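Phosphonopyruvate hydrolase (Variovorax sp., PDB 2HJP) catalyses the metal-dependent hydrolysis of phosphonopyruvate to pyruvate and phosphate, cleaving its carbon-phosphorus bond. Local coordinates at residues T2-L7 against G103-V108; G37-S42 against I76-D81; G87-V92 against Q135-A140. One frame throughout, in Å; residues are numbered along the deposited sequence.

Contacts 1 and 2 meet in the same barrel sheet: strands 78-81 and 106-110 are neighbours in it, and S105 N lies 2.7 Å from L78 O. Contact 2, about 5 Å from the chain centre, pairs two of the barrel strands by backbone hydrogen bonds and ends at the magnesium and substrate. Contact 1, about 12 Å out, sets the N-terminal helix against the residues leading into strand 106-110 through one side-chain bond, waters and apolar packing. Contact 3, about 20 Å from the centre, is buried too, but between two outer helices and next to other subunits; backbone, small side chains and one lysine carry it.

Contact 1: T2-L7 against G103-V108; sequences TKNQAL and GASAIV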
ATOM      1  N   THR A   2     -21.262 -19.172  -4.756  1.00 29.79           N
ATOM      2  CA  THR A   2     -20.241 -18.163  -4.548  1.00 26.50           C
ATOM      3  C   THR A   2     -20.937 -16.934  -3.912  1.00 24.39           C
ATOM      4  O   THR A   2     -22.169 -16.845  -3.867  1.00 23.63           O
ATOM      5  CB  THR A   2     -19.678 -17.733  -5.841  1.00 27.22           C
ATOM      6  OG1 THR A   2     -20.680 -17.008  -6.544  1.00 26.82           O
ATOM      7  CG2 THR A   2     -19.306 -18.920  -6.653  1.00 28.73           C
ATOM      8  N   LYS A   3     -20.169 -15.989  -3.384  1.00 22.45           N
ATOM      9  CA  LYS A   3     -20.833 -14.799  -2.821  1.00 21.49           C
ATOM     10  C   LYS A   3     -21.628 -14.049  -3.880  1.00 20.19           C
ATOM     11  O   LYS A   3     -22.702 -13.548  -3.620  1.00 19.28           O
ATOM     12  CB  LYS A   3     -19.801 -13.847  -2.204  1.00 19.79           C
ATOM     13  CG  LYS A   3     -18.995 -14.460  -1.064  1.00 19.55           C
ATOM     14  CD  LYS A   3     -17.750 -13.631  -0.766  1.00 20.82           C
ATOM     15  CE  LYS A   3     -17.272 -13.898   0.692  1.00 18.02           C
ATOM     16  NZ  LYS A   3     -15.999 -13.130   0.978  1.00 17.40           N
ATOM     17  N   ASN A   4     -21.110 -13.963  -5.098  1.00 22.59           N
ATOM     18  CA  ASN A   4     -21.855 -13.180  -6.141  1.00 22.87           C
ATOM     19  C   ASN A   4     -23.195 -13.817  -6.436  1.00 24.01           C
ATOM     20  O   ASN A   4     -24.181 -13.146  -6.629  1.00 23.49           O
ATOM     21  CB  ASN A   4     -21.068 -13.087  -7.447  1.00 23.33           C
ATOM     22  CG  ASN A   4     -19.759 -12.301  -7.288  1.00 25.81           C
ATOM     23  OD1 ASN A   4     -19.528 -11.664  -6.267  1.00 21.41           O
ATOM     24  ND2 ASN A   4     -18.888 -12.361  -8.324  1.00 22.68           N
ATOM     25  N   GLN A   5     -23.204 -15.148  -6.459  1.00 27.48           N
ATOM     26  CA  GLN A   5     -24.442 -15.886  -6.703  1.00 29.32           C
ATOM     27  C   GLN A   5     -25.397 -15.635  -5.554  1.00 29.00           C
ATOM     28  O   GLN A   5     -26.590 -15.404  -5.763  1.00 29.96           O
ATOM     29  CB  GLN A   5     -24.163 -17.390  -6.793  1.00 30.97           C
ATOM     30  CG  GLN A   5     -23.365 -17.789  -7.975  1.00 34.75           C
ATOM     31  CD  GLN A   5     -23.153 -19.270  -7.983  1.00 38.57           C
ATOM     32  OE1 GLN A   5     -22.732 -19.871  -6.969  1.00 39.83           O
ATOM     33  NE2 GLN A   5     -23.462 -19.893  -9.121  1.00 40.53           N
ATOM     34  N   ALA A   6     -24.884 -15.750  -4.332  1.00 26.28           N
ATOM     35  CA  ALA A   6     -25.704 -15.469  -3.150  1.00 23.83           C
ATOM     36  C   ALA A   6     -26.395 -14.085  -3.226  1.00 22.14           C
ATOM     37  O   ALA A   6     -27.530 -13.962  -2.891  1.00 21.76           O
ATOM     38  CB  ALA A   6     -24.820 -15.529  -1.855  1.00 24.57           C
ATOM     39  N   LEU A   7     -25.689 -13.032  -3.634  1.00 22.47           N
ATOM     40  CA  LEU A   7     -26.300 -11.713  -3.694  1.00 21.50           C
ATOM     41  C   LEU A   7     -27.329 -11.671  -4.810  1.00 24.05           C
ATOM     42  O   LEU A   7     -28.446 -11.137  -4.641  1.00 22.74           O
ATOM     43  CB  LEU A   7     -25.227 -10.633  -3.897  1.00 22.63           C
ATOM     44  CG  LEU A   7     -25.731  -9.204  -4.093  1.00 21.52           C
ATOM     45  CD1 LEU A   7     -26.542  -8.766  -2.874  1.00 23.35           C
ATOM     46  CD2 LEU A   7     -24.531  -8.271  -4.403  1.00 18.13           C
ATOM     47  N   GLY A 103     -12.745  -9.146  -4.359  1.00 16.81           N
ATOM     48  CA  GLY A 103     -13.732 -10.013  -3.764  1.00 15.82           C
ATOM     49  C   GLY A 103     -15.056  -9.317  -3.458  1.00 16.12           C
ATOM     50  O   GLY A 103     -15.892  -9.915  -2.797  1.00 18.24           O
ATOM     51  N   ALA A 104     -15.217  -8.056  -3.850  1.00 15.40           N
ATOM     52  CA  ALA A 104     -16.534  -7.386  -3.690  1.00 16.91           C
ATOM     53  C   ALA A 104     -17.593  -8.065  -4.604  1.00 17.64           C
ATOM     54  O   ALA A 104     -17.260  -8.533  -5.727  1.00 18.81           O
ATOM     55  CB  ALA A 104     -16.424  -5.916  -4.060  1.00 15.89           C
ATOM     56  N   SER A 105     -18.830  -8.148  -4.140  1.00 13.90           N
ATOM     57  CA  SER A 105     -19.873  -8.791  -4.948  1.00 16.09           C
ATOM     58  C   SER A 105     -20.715  -7.721  -5.723  1.00 15.86           C
ATOM     59  O   SER A 105     -21.474  -8.070  -6.664  1.00 18.46           O
ATOM     60  CB  SER A 105     -20.775  -9.667  -4.076  1.00 11.20           C
ATOM     61  OG  SER A 105     -20.122 -10.906  -3.728  1.00 13.09           O
ATOM     62  N   ALA A 106     -20.504  -6.443  -5.377  1.00 14.83           N
ATOM     63  CA  ALA A 106     -21.212  -5.312  -6.007  1.00 13.65           C
ATOM     64  C   ALA A 106     -20.434  -4.046  -5.768  1.00 16.35           C
ATOM     65  O   ALA A 106     -19.590  -3.986  -4.839  1.00 16.31           O
ATOM     66  CB  ALA A 106     -22.588  -5.141  -5.351  1.00 11.57           C
ATOM     67  N   ILE A 107     -20.736  -3.041  -6.597  1.00 17.02           N
ATOM     68  CA  ILE A 107     -20.192  -1.713  -6.424  1.00 16.18           C
ATOM     69  C   ILE A 107     -21.424  -0.825  -6.575  1.00 15.50           C
ATOM     70  O   ILE A 107     -22.414  -1.206  -7.187  1.00 19.23           O
ATOM     71  CB  ILE A 107     -19.118  -1.318  -7.452  1.00 14.36           C
ATOM     72  CG1 ILE A 107     -19.532  -1.611  -8.917  1.00 16.51           C
ATOM     73  CG2 ILE A 107     -17.872  -2.105  -7.112  1.00 14.53           C
ATOM     74  CD1 ILE A 107     -20.530  -0.633  -9.508  1.00 17.04           C
ATOM     75  N   VAL A 108     -21.367   0.312  -5.897  1.00 15.97           N
ATOM     76  CA  VAL A 108     -22.380   1.375  -5.922  1.00 13.42           C
ATOM     77  C   VAL A 108     -21.571   2.588  -6.438  1.00 15.39           C
ATOM     78  O   VAL A 108     -20.555   2.981  -5.862  1.00 14.75           O
ATOM     79  CB  VAL A 108     -22.950   1.697  -4.525  1.00 15.25           C
ATOM     80  CG1 VAL A 108     -23.905   3.004  -4.585  1.00 14.05           C
ATOM     81  CG2 VAL A 108     -23.738   0.508  -4.047  1.00 14.62           C
TER
HETATM   82  O   HOH W   1     -16.126 -10.647  -7.069  1.00 24.57           O
HETATM   83  O   HOH W   2     -17.009 -12.108  -4.877  1.00 37.39           O
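N4 reaches S105 OG with its amide oxygen, OD1. The bond from CA to CB does not aim at segment 103-108; chi1 of -65° sets CG anti to the carbonyl carbon, beside the backbone N, and chi2 of -11° then sets how the amide is turned, with OD1 at S105. CG stands 3.8 Å from S105 OG. Beyond it, OD1 accepts a hydrogen bond from S105 OG at 2.7 Å, with the hydroxyl oxygen in the plane of the amide and a C=O...O angle of 152°. A water 2.9 Å from OD1 links it to G103 O, the latter bond being weak. On the other branch, ND2 donates to D147 OD2; a second water, hydrogen-bonded to A104 O, is linked to ND2 only weakly.

These bonds join helix 3-13 to the residues leading into strand 106-110 of the eight-stranded TIM-type barrel. The helix starts with a capping box: Q5 N donates to T2 OG1, and T2 N to Q5 OE1. On the other segment, G103 closes the preceding helix in a Schellman motif.

K3 CB packs 3.3 Å from S105 OG, while its extended chain ends with NZ donating to V74 O. One turn on, L7 lays CD2 at 3.8 Å from A106 CB and 4.0 Å from S105 CB, and it also touches V151 of the next strand.

Contact 2: G37-S42 against I76-D81; sequences GGIWGS and IPLIAD. With MG (magnesium ion), chain C; PPR (phosphonopyruvate), chain G.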
ATOM      1  N   GLY A  37     -27.232  -9.593   6.059  1.00 17.24           N
ATOM      2  CA  GLY A  37     -27.091 -10.268   4.783  1.00 16.41           C
ATOM      3  C   GLY A  37     -25.770  -9.975   4.092  1.00 16.23           C
ATOM      4  O   GLY A  37     -25.180 -10.858   3.472  1.00 15.41           O
ATOM      5  N   GLY A  38     -25.313  -8.734   4.176  1.00 14.97           N
ATOM      6  CA  GLY A  38     -24.055  -8.415   3.533  1.00 14.57           C
ATOM      7  C   GLY A  38     -23.366  -7.234   4.246  1.00 15.67           C
ATOM      8  O   GLY A  38     -23.933  -6.651   5.207  1.00 14.66           O
ATOM      9  N   ILE A  39     -22.157  -6.921   3.806  1.00 13.62           N
ATOM     10  CA  ILE A  39     -21.371  -5.829   4.335  1.00 14.25           C
ATOM     11  C   ILE A  39     -21.415  -4.636   3.355  1.00 13.20           C
ATOM     12  O   ILE A  39     -21.388  -4.841   2.134  1.00 13.73           O
ATOM     13  CB  ILE A  39     -19.870  -6.278   4.521  1.00 17.37           C
ATOM     14  CG1 ILE A  39     -19.797  -7.525   5.428  1.00 16.01           C
ATOM     15  CG2 ILE A  39     -19.016  -5.096   5.059  1.00 15.03           C
ATOM     16  CD1 ILE A  39     -20.298  -7.358   6.880  1.00 17.95           C
ATOM     17  N   TRP A  40     -21.521  -3.412   3.891  1.00 15.16           N
ATOM     18  CA  TRP A  40     -21.510  -2.194   3.078  1.00 14.14           C
ATOM     19  C   TRP A  40     -20.102  -1.586   3.304  1.00 15.98           C
ATOM     20  O   TRP A  40     -19.769  -1.134   4.431  1.00 15.83           O
ATOM     21  CB  TRP A  40     -22.627  -1.242   3.563  1.00 14.24           C
ATOM     22  CG  TRP A  40     -22.556   0.177   3.100  1.00 13.93           C
ATOM     23  CD1 TRP A  40     -22.659   1.291   3.881  1.00 14.71           C
ATOM     24  CD2 TRP A  40     -22.443   0.658   1.745  1.00 16.21           C
ATOM     25  NE1 TRP A  40     -22.619   2.436   3.105  1.00 13.23           N
ATOM     26  CE2 TRP A  40     -22.480   2.075   1.799  1.00 15.22           C
ATOM     27  CE3 TRP A  40     -22.317   0.026   0.495  1.00 16.69           C
ATOM     28  CZ2 TRP A  40     -22.400   2.876   0.646  1.00 15.15           C
ATOM     29  CZ3 TRP A  40     -22.238   0.803  -0.655  1.00 16.01           C
ATOM     30  CH2 TRP A  40     -22.275   2.225  -0.577  1.00 18.28           C
ATOM     31  N   GLY A  41     -19.288  -1.584   2.247  1.00 14.10           N
ATOM     32  CA  GLY A  41     -17.926  -1.050   2.339  1.00 16.11           C
ATOM     33  C   GLY A  41     -17.969   0.447   2.113  1.00 13.78           C
ATOM     34  O   GLY A  41     -17.487   0.990   1.153  1.00 14.31           O
ATOM     35  N   SER A  42     -18.584   1.095   3.073  1.00 13.41           N
ATOM     36  CA  SER A  42     -18.833   2.517   3.136  1.00 13.38           C
ATOM     37  C   SER A  42     -17.630   3.481   2.966  1.00 14.90           C
ATOM     38  O   SER A  42     -16.681   3.388   3.709  1.00 14.83           O
ATOM     39  CB  SER A  42     -19.468   2.807   4.518  1.00 10.59           C
ATOM     40  OG  SER A  42     -19.654   4.217   4.643  1.00 13.21           O
ATOM     41  N   ILE A  76     -20.026 -13.537   3.775  1.00 17.26           N
ATOM     42  CA  ILE A  76     -21.232 -12.987   3.171  1.00 17.98           C
ATOM     43  C   ILE A  76     -20.820 -11.923   2.116  1.00 16.36           C
ATOM     44  O   ILE A  76     -19.692 -11.445   2.166  1.00 16.28           O
ATOM     45  CB  ILE A  76     -22.177 -12.375   4.259  1.00 20.82           C
ATOM     46  CG1 ILE A  76     -21.442 -11.291   5.060  1.00 22.80           C
ATOM     47  CG2 ILE A  76     -22.715 -13.522   5.152  1.00 17.49           C
ATOM     48  CD1 ILE A  76     -20.365 -11.715   5.985  1.00 35.24           C
ATOM     49  N   PRO A  77     -21.707 -11.565   1.158  1.00 17.82           N
ATOM     50  CA  PRO A  77     -21.383 -10.569   0.115  1.00 17.74           C
ATOM     51  C   PRO A  77     -20.981  -9.181   0.626  1.00 16.33           C
ATOM     52  O   PRO A  77     -21.551  -8.657   1.598  1.00 18.01           O
ATOM     53  CB  PRO A  77     -22.686 -10.449  -0.695  1.00 16.99           C
ATOM     54  CG  PRO A  77     -23.340 -11.788  -0.486  1.00 18.52           C
ATOM     55  CD  PRO A  77     -23.086 -12.077   0.978  1.00 16.62           C
ATOM     56  N   LEU A  78     -20.061  -8.578  -0.091  1.00 14.94           N
ATOM     57  CA  LEU A  78     -19.561  -7.242   0.225  1.00 14.16           C
ATOM     58  C   LEU A  78     -20.016  -6.359  -0.941  1.00 15.11           C
ATOM     59  O   LEU A  78     -19.770  -6.700  -2.118  1.00 14.80           O
ATOM     60  CB  LEU A  78     -18.009  -7.250   0.257  1.00 14.06           C
ATOM     61  CG  LEU A  78     -17.375  -5.856   0.250  1.00 17.38           C
ATOM     62  CD1 LEU A  78     -17.868  -5.060   1.461  1.00 15.43           C
ATOM     63  CD2 LEU A  78     -15.789  -6.029   0.262  1.00 15.82           C
ATOM     64  N   ILE A  79     -20.676  -5.256  -0.608  1.00 15.16           N
ATOM     65  CA  ILE A  79     -21.132  -4.273  -1.554  1.00 15.28           C
ATOM     66  C   ILE A  79     -20.136  -3.134  -1.321  1.00 17.23           C
ATOM     67  O   ILE A  79     -20.119  -2.543  -0.219  1.00 16.99           O
ATOM     68  CB  ILE A  79     -22.525  -3.783  -1.178  1.00 16.52           C
ATOM     69  CG1 ILE A  79     -23.511  -4.952  -1.138  1.00 16.82           C
ATOM     70  CG2 ILE A  79     -22.943  -2.652  -2.143  1.00 12.59           C
ATOM     71  CD1 ILE A  79     -23.449  -5.801   0.125  1.00 30.41           C
ATOM     72  N   ALA A  80     -19.304  -2.832  -2.324  1.00 16.26           N
ATOM     73  CA  ALA A  80     -18.330  -1.751  -2.181  1.00 16.94           C
ATOM     74  C   ALA A  80     -18.798  -0.399  -2.748  1.00 16.72           C
ATOM     75  O   ALA A  80     -19.333  -0.337  -3.865  1.00 16.22           O
ATOM     76  CB  ALA A  80     -17.001  -2.175  -2.870  1.00 16.65           C
ATOM     77  N   ASP A  81     -18.559   0.674  -1.979  1.00 15.80           N
ATOM     78  CA  ASP A  81     -18.859   2.039  -2.379  1.00 16.30           C
ATOM     79  C   ASP A  81     -17.689   2.579  -3.269  1.00 17.09           C
ATOM     80  O   ASP A  81     -16.569   2.713  -2.789  1.00 18.35           O
ATOM     81  CB  ASP A  81     -18.965   2.895  -1.107  1.00 16.94           C
ATOM     82  CG  ASP A  81     -19.315   4.347  -1.375  1.00 17.21           C
ATOM     83  OD1 ASP A  81     -19.442   4.779  -2.548  1.00 17.45           O
ATOM     84  OD2 ASP A  81     -19.457   5.073  -0.358  1.00 19.02           O
TER
HETATM   85 MG    MG C 292     -20.176   6.953   0.157  1.00 23.08          MG
HETATM   86  C1  PPR G 291     -21.452   5.912   2.419  1.00 20.18           C
HETATM   87  O1  PPR G 291     -21.807   5.190   3.439  1.00 17.46           O
HETATM   88  O2' PPR G 291     -20.319   6.210   2.152  1.00 17.68           O
HETATM   89  C2  PPR G 291     -22.593   6.352   1.552  1.00 21.75           C
HETATM   90  C3  PPR G 291     -23.872   6.649   1.924  1.00 23.63           C
HETATM   91  O2  PPR G 291     -22.252   6.464   0.268  1.00 18.90           O
HETATM   92  P   PPR G 291     -23.913   8.419   2.486  1.00 26.69           P
HETATM   93  O1P PPR G 291     -23.540   9.227   1.211  1.00 25.43           O
HETATM   94  O2P PPR G 291     -22.872   8.532   3.632  1.00 26.79           O
HETATM   95  O3P PPR G 291     -25.300   8.656   2.858  1.00 26.75           O
HETATM   96  O   HOH W   3     -20.412   7.313  -1.919  1.00 20.62           O
HETATM   97  O   HOH W   4     -18.177   7.682   0.170  1.00 20.59           O
HETATM   98  O   HOH W   5     -20.666   8.937   0.636  1.00 20.72           O
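W40 and I79 pack on one face of a parallel strand pair, the indole and the isoleucine crossing at about a right angle. W40 has CG anti to its backbone N (chi1 165°), and the CE3 and CZ3 rim atoms of its ring each meet I79 CG2 at 3.8 Å. Further round, CH2 lies 3.4 Å from D81 CB; the indole and carboxylate planes are only 13° apart. From one face, S42 CA sits over the ring, offset toward the rim.

The axes of the short strands 38-41 and 78-81 are nearly parallel and 4.7 Å apart at closest approach. I39 N donates to P77 O, I79 N to I39 O and G41 N to I79 O, the last at 2.8 Å; the bond from D81 N to G41 O is weak. On the reverse face, I39 CG2 meets L78 CD1 at 3.8 Å, under cover of helix 60-71.

At the C-terminal ends of these barrel strands, W40 NE1 donates to phosphonopyruvate O1 at 2.9 Å, and S42 OG gives the same oxygen a second bond. D81 has CG anti to its backbone N (chi1 -178°), and its OD2 binds magnesium at 2.1 Å; substrate O2' and O2 and three waters make up the six ligands. G43 N also donates to D81 OD2, while OD1 takes D83 N and a metal-bound water. Magnesium chelates carboxylate O2' and the C2 oxygen O2, while W40 and S42 hold O1; this probably fixes the substrate's orientation and would polarise its C2-O2 bond.

Contact 3: G87-V92 against Q135-A140; sequences GNAVNV and QGKIAA
K137 lays its aliphatic chain over the start of helix 89-102: CG rests 3.6 Å from A89 N. The chain bends at chi3 (75°), which turns CE to 3.6 Å from G87 O. CE also comes within 4.2 Å of V92 CG2, the two side chains crossing at about a right angle. NZ then donates to G87 O at 3.1 Å, nearly in line with the carbonyl (C=O...N angle 163°), and also to T84 O. An alanine here would probably leave the carbonyls of G87 and T84 without this donor and open a gap beside A89 and V92.

The contact joins helices 89-102 and 131-144, which flank strand 106-110 in the chain, on the outer layer of the TIM-type barrel; V92, K137 and I138 all touch M109 of that strand. N88 caps the first helix, its OD1 accepting from N91 N and, weakly, from V90 N. Its ND2 donates to K116 O of a third subunit, so the helix start also meets the tetramer interface.

A89 and K137 CA atoms approach to 4.3 Å. A140 CB packs 3.5 Å from A89 O, V92 CG1 lies 3.4 Å from K137 O, and Y288 of a second subunit packs on A140.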
ATOM      1  N   GLY A  87     -13.334   8.818 -11.465  1.00 24.72           N
ATOM      2  CA  GLY A  87     -12.943   9.369 -12.748  1.00 22.34           C
ATOM      3  C   GLY A  87     -14.061   9.192 -13.747  1.00 22.71           C
ATOM      4  O   GLY A  87     -15.222   9.095 -13.346  1.00 22.24           O
ATOM      5  N   ASN A  88     -13.742   9.144 -15.032  1.00 20.15           N
ATOM      6  CA  ASN A  88     -14.791   9.013 -16.017  1.00 19.69           C
ATOM      7  C   ASN A  88     -14.971   7.525 -16.364  1.00 18.60           C
ATOM      8  O   ASN A  88     -14.396   6.651 -15.743  1.00 20.07           O
ATOM      9  CB  ASN A  88     -14.424   9.816 -17.285  1.00 17.95           C
ATOM     10  CG  ASN A  88     -13.098   9.371 -17.904  1.00 19.09           C
ATOM     11  OD1 ASN A  88     -12.609   8.238 -17.673  1.00 17.85           O
ATOM     12  ND2 ASN A  88     -12.494  10.265 -18.686  1.00 18.92           N
ATOM     13  N   ALA A  89     -15.727   7.243 -17.414  1.00 19.30           N
ATOM     14  CA  ALA A  89     -15.978   5.843 -17.804  1.00 17.54           C
ATOM     15  C   ALA A  89     -14.708   5.074 -18.059  1.00 17.95           C
ATOM     16  O   ALA A  89     -14.665   3.854 -17.860  1.00 17.34           O
ATOM     17  CB  ALA A  89     -16.917   5.766 -19.072  1.00 17.52           C
ATOM     18  N   VAL A  90     -13.652   5.748 -18.503  1.00 18.15           N
ATOM     19  CA  VAL A  90     -12.418   5.009 -18.743  1.00 17.38           C
ATOM     20  C   VAL A  90     -11.853   4.528 -17.378  1.00 18.66           C
ATOM     21  O   VAL A  90     -11.471   3.378 -17.260  1.00 18.33           O
ATOM     22  CB  VAL A  90     -11.400   5.861 -19.474  1.00 20.45           C
ATOM     23  CG1 VAL A  90     -10.058   5.098 -19.586  1.00 17.45           C
ATOM     24  CG2 VAL A  90     -11.936   6.233 -20.873  1.00 19.10           C
ATOM     25  N   ASN A  91     -11.836   5.392 -16.362  1.00 16.44           N
ATOM     26  CA  ASN A  91     -11.346   4.997 -15.041  1.00 18.64           C
ATOM     27  C   ASN A  91     -12.252   3.869 -14.547  1.00 17.44           C
ATOM     28  O   ASN A  91     -11.759   2.903 -14.027  1.00 19.54           O
ATOM     29  CB  ASN A  91     -11.409   6.181 -14.053  1.00 18.45           C
ATOM     30  CG  ASN A  91     -10.464   7.275 -14.433  1.00 22.79           C
ATOM     31  OD1 ASN A  91      -9.244   7.141 -14.221  1.00 26.98           O
ATOM     32  ND2 ASN A  91     -10.971   8.339 -15.029  1.00 21.61           N
ATOM     33  N   VAL A  92     -13.570   3.995 -14.739  1.00 15.61           N
ATOM     34  CA  VAL A  92     -14.515   2.943 -14.311  1.00 17.01           C
ATOM     35  C   VAL A  92     -14.125   1.581 -14.853  1.00 18.13           C
ATOM     36  O   VAL A  92     -14.045   0.570 -14.137  1.00 18.84           O
ATOM     37  CB  VAL A  92     -15.968   3.284 -14.723  1.00 16.41           C
ATOM     38  CG1 VAL A  92     -16.902   2.092 -14.431  1.00 15.51           C
ATOM     39  CG2 VAL A  92     -16.429   4.510 -13.977  1.00 15.40           C
ATOM     40  N   GLN A 135     -24.716   7.008 -18.122  1.00 18.84           N
ATOM     41  CA  GLN A 135     -25.075   5.783 -18.814  1.00 18.61           C
ATOM     42  C   GLN A 135     -23.811   5.175 -19.334  1.00 17.74           C
ATOM     43  O   GLN A 135     -23.669   3.959 -19.234  1.00 18.33           O
ATOM     44  CB  GLN A 135     -26.040   6.050 -19.963  1.00 20.17           C
ATOM     45  CG  GLN A 135     -27.506   6.301 -19.508  1.00 18.48           C
ATOM     46  CD  GLN A 135     -28.438   6.385 -20.719  1.00 23.05           C
ATOM     47  OE1 GLN A 135     -29.408   5.604 -20.879  1.00 24.25           O
ATOM     48  NE2 GLN A 135     -28.136   7.330 -21.585  1.00 18.96           N
ATOM     49  N   GLY A 136     -22.894   5.996 -19.878  1.00 18.90           N
ATOM     50  CA  GLY A 136     -21.608   5.446 -20.354  1.00 19.33           C
ATOM     51  C   GLY A 136     -20.792   4.776 -19.219  1.00 18.82           C
ATOM     52  O   GLY A 136     -20.135   3.733 -19.381  1.00 19.61           O
ATOM     53  N   LYS A 137     -20.778   5.431 -18.066  1.00 17.89           N
ATOM     54  CA  LYS A 137     -20.058   4.885 -16.901  1.00 18.74           C
ATOM     55  C   LYS A 137     -20.615   3.538 -16.397  1.00 16.98           C
ATOM     56  O   LYS A 137     -19.885   2.603 -16.068  1.00 17.77           O
ATOM     57  CB  LYS A 137     -20.063   5.961 -15.816  1.00 16.99           C
ATOM     58  CG  LYS A 137     -19.129   7.139 -16.214  1.00 17.32           C
ATOM     59  CD  LYS A 137     -19.296   8.318 -15.278  1.00 21.02           C
ATOM     60  CE  LYS A 137     -18.623   8.040 -13.945  1.00 20.48           C
ATOM     61  NZ  LYS A 137     -18.354   9.305 -13.131  1.00 18.07           N
ATOM     62  N   ILE A 138     -21.918   3.436 -16.347  1.00 17.89           N
ATOM     63  CA  ILE A 138     -22.550   2.195 -15.912  1.00 17.51           C
ATOM     64  C   ILE A 138     -22.289   1.111 -16.965  1.00 16.72           C
ATOM     65  O   ILE A 138     -21.967  -0.026 -16.616  1.00 17.40           O
ATOM     66  CB  ILE A 138     -24.085   2.441 -15.805  1.00 18.63           C
ATOM     67  CG1 ILE A 138     -24.340   3.288 -14.552  1.00 19.68           C
ATOM     68  CG2 ILE A 138     -24.875   1.103 -15.758  1.00 18.89           C
ATOM     69  CD1 ILE A 138     -23.982   2.659 -13.178  1.00 21.90           C
ATOM     70  N   ALA A 139     -22.436   1.454 -18.259  1.00 17.77           N
ATOM     71  CA  ALA A 139     -22.184   0.460 -19.327  1.00 16.60           C
ATOM     72  C   ALA A 139     -20.711   0.004 -19.263  1.00 18.33           C
ATOM     73  O   ALA A 139     -20.412  -1.178 -19.482  1.00 19.40           O
ATOM     74  CB  ALA A 139     -22.511   1.064 -20.732  1.00 17.38           C
ATOM     75  N   ALA A 140     -19.790   0.943 -18.978  1.00 18.48           N
ATOM     76  CA  ALA A 140     -18.354   0.572 -18.830  1.00 16.36           C
ATOM     77  C   ALA A 140     -18.184  -0.411 -17.647  1.00 17.56           C
ATOM     78  O   ALA A 140     -17.358  -1.350 -17.729  1.00 17.07           O
ATOM     79  CB  ALA A 140     -17.467   1.834 -18.582  1.00 15.90           C
TER